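Transcriptional regulator, AraC family (PDB 3GRA) probably binds DNA sequence-specifically to regulate transcription, the part crystallised here being its DJ-1/PfpI-like domain without the DNA-binding helix-turn-helix region. Local coordinates at the interface of chains A and B. Coordinates in Å, arbitrary orientation; residue numbers count along the deposited sequence, not the author numbering. Chains: chain A/B, Transcriptional regulator, AraC family.

The interface of chains A and B. Residues chain A 43, 50, 59-60; chain B 50, 57-58, 60.
Strand 58-60 of chain A meets its counterpart in chain B at a two-fold symmetric interface between DJ-1/PfpI-like domains, a pairing of the deposited assembly that may or may not be the biological dimer. The backbone link is A:Val60 N to the carbonyl B:Glu58 O, a hydrogen bond of 2.8 Å that is nearly straight (171° at H), although the donor stands 27° above the carbonyl plane. A carbonyl from one chain and an amide from the other frame the second link: water 1 lies 2.9 Å from A:Val60 O and 2.8 Å from B:Glu58 N, so the direct bond and the water bridge together join both backbone polar groups of A:Val60 to those of B:Glu58.

Around this join the side chains pack crosswise. A:Val60 has CG1 anti to its backbone N (chi1 179°), which places CG2 beside that N and against the bent B:Arg50 chain; CG2 touches B:Arg50 CD at 3.5 Å, the two side chains crossing at about a right angle. The same CG2 reaches B:Glu58 CB at 3.9 Å in an oblique crossing. B:Glu58 runs extended beyond CG, and its carboxylate OE2 forms a salt bridge with B:Arg50 NH1 within chain B, which should steady the arginine whose aliphatic part receives the valine.

The twin crossing sets B:Val60 CG2 on A:Arg50 CD, again at a right angle, while B:Val60 CG1 lies in plane at the edge of the A:Arg50 guanidinium, 3.8 Å from NH1. At the opposite flank A:Pro43 and B:Leu57 pass antiparallel, and the branch that touches is B:Leu57 CD1, 3.9 Å from the ring atom A:Pro43 CG.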
ATOM      1  N   PRO A  43       6.761  -1.956 -10.195  1.00 28.47           N
ATOM      2  CA  PRO A  43       7.045  -2.752  -9.004  1.00 27.08           C
ATOM      3  C   PRO A  43       7.938  -3.905  -9.490  1.00 26.15           C
ATOM      4  O   PRO A  43       7.670  -4.504 -10.539  1.00 21.16           O
ATOM      5  CB  PRO A  43       5.658  -3.214  -8.554  1.00 28.26           C
ATOM      6  CG  PRO A  43       4.882  -3.297  -9.849  1.00 27.92           C
ATOM      7  CD  PRO A  43       5.362  -2.100 -10.633  1.00 29.33           C
ATOM      8  N   ARG A  50       5.258 -12.184  -8.211  1.00 39.43           N
ATOM      9  CA  ARG A  50       4.354 -11.885  -7.105  1.00 38.99           C
ATOM     10  C   ARG A  50       5.127 -11.691  -5.807  1.00 36.34           C
ATOM     11  O   ARG A  50       6.055 -12.433  -5.508  1.00 35.47           O
ATOM     12  CB  ARG A  50       3.329 -13.011  -6.912  1.00 43.21           C
ATOM     13  CG  ARG A  50       2.366 -13.214  -8.071  1.00 49.16           C
ATOM     14  CD  ARG A  50       1.215 -14.121  -7.658  1.00 55.14           C
ATOM     15  NE  ARG A  50       1.689 -15.415  -7.170  1.00 60.88           N
ATOM     16  CZ  ARG A  50       0.914 -16.331  -6.594  1.00 62.55           C
ATOM     17  NH1 ARG A  50      -0.385 -16.104  -6.424  1.00 62.47           N
ATOM     18  NH2 ARG A  50       1.439 -17.482  -6.191  1.00 63.34           N
ATOM     19  N   LEU A  59       1.161  -8.570  -4.567  1.00 37.26           N
ATOM     20  CA  LEU A  59       1.091  -7.617  -5.675  1.00 35.72           C
ATOM     21  C   LEU A  59       1.809  -8.211  -6.870  1.00 34.68           C
ATOM     22  O   LEU A  59       2.829  -8.887  -6.713  1.00 35.07           O
ATOM     23  CB  LEU A  59       1.797  -6.305  -5.334  1.00 36.28           C
ATOM     24  CG  LEU A  59       1.092  -5.258  -4.499  1.00 38.30           C
ATOM     25  CD1 LEU A  59       0.915  -5.781  -3.102  1.00 40.64           C
ATOM     26  CD2 LEU A  59       1.910  -3.986  -4.500  1.00 38.67           C
ATOM     27  N   VAL A  60       1.295  -7.958  -8.066  1.00 33.32           N
ATOM     28  CA  VAL A  60       1.966  -8.459  -9.247  1.00 30.55           C
ATOM     29  C   VAL A  60       3.148  -7.522  -9.493  1.00 31.30           C
ATOM     30  O   VAL A  60       3.034  -6.302  -9.341  1.00 29.73           O
ATOM     31  CB  VAL A  60       1.031  -8.470 -10.483  1.00 32.02           C
ATOM     32  CG1 VAL A  60       1.795  -8.990 -11.712  1.00 25.23           C
ATOM     33  CG2 VAL A  60      -0.198  -9.362 -10.200  1.00 29.83           C
TER
ATOM     34  N   ARG B  50      -6.577 -11.463 -10.840  1.00 51.07           N
ATOM     35  CA  ARG B  50      -5.858 -10.194 -10.745  1.00 49.95           C
ATOM     36  C   ARG B  50      -6.774  -9.008 -11.020  1.00 48.97           C
ATOM     37  O   ARG B  50      -7.606  -9.056 -11.929  1.00 47.81           O
ATOM     38  CB  ARG B  50      -4.695 -10.151 -11.739  1.00 50.92           C
ATOM     39  CG  ARG B  50      -3.525 -11.049 -11.390  1.00 52.63           C
ATOM     40  CD  ARG B  50      -2.415 -10.963 -12.425  1.00 55.49           C
ATOM     41  NE  ARG B  50      -2.818 -11.484 -13.727  1.00 60.88           N
ATOM     42  CZ  ARG B  50      -3.519 -10.809 -14.637  1.00 63.19           C
ATOM     43  NH1 ARG B  50      -3.905  -9.563 -14.399  1.00 63.91           N
ATOM     44  NH2 ARG B  50      -3.836 -11.382 -15.791  1.00 64.43           N
ATOM     45  N   LEU B  57      -1.173  -0.606 -10.024  1.00 35.34           N
ATOM     46  CA  LEU B  57      -0.671  -1.870  -9.461  1.00 36.05           C
ATOM     47  C   LEU B  57      -1.782  -2.914  -9.512  1.00 37.38           C
ATOM     48  O   LEU B  57      -2.962  -2.583  -9.419  1.00 37.89           O
ATOM     49  CB  LEU B  57      -0.258  -1.728  -7.986  1.00 36.56           C
ATOM     50  CG  LEU B  57       0.929  -0.916  -7.435  1.00 35.84           C
ATOM     51  CD1 LEU B  57       2.140  -1.039  -8.338  1.00 35.41           C
ATOM     52  CD2 LEU B  57       0.509   0.508  -7.276  1.00 35.44           C
ATOM     53  N   GLU B  58      -1.405  -4.179  -9.645  1.00 38.86           N
ATOM     54  CA  GLU B  58      -2.378  -5.262  -9.679  1.00 39.03           C
ATOM     55  C   GLU B  58      -2.182  -6.129  -8.435  1.00 39.58           C
ATOM     56  O   GLU B  58      -1.050  -6.399  -8.045  1.00 39.64           O
ATOM     57  CB  GLU B  58      -2.176  -6.129 -10.928  1.00 39.63           C
ATOM     58  CG  GLU B  58      -2.612  -5.503 -12.248  1.00 39.50           C
ATOM     59  CD  GLU B  58      -2.171  -6.328 -13.461  1.00 41.92           C
ATOM     60  OE1 GLU B  58      -0.946  -6.487 -13.669  1.00 42.41           O
ATOM     61  OE2 GLU B  58      -3.042  -6.817 -14.210  1.00 41.94           O
ATOM     62  N   VAL B  60      -3.241  -9.817  -6.461  1.00 44.09           N
ATOM     63  CA  VAL B  60      -3.748 -11.147  -6.732  1.00 45.93           C
ATOM     64  C   VAL B  60      -4.965 -11.342  -5.847  1.00 47.24           C
ATOM     65  O   VAL B  60      -4.894 -11.123  -4.639  1.00 47.81           O
ATOM     66  CB  VAL B  60      -2.719 -12.229  -6.380  1.00 44.72           C
ATOM     67  CG1 VAL B  60      -3.231 -13.581  -6.844  1.00 44.27           C
ATOM     68  CG2 VAL B  60      -1.381 -11.909  -7.021  1.00 43.45           C
TER
HETATM   69  O   HOH W   1       1.171  -4.529 -10.601  1.00 44.39           O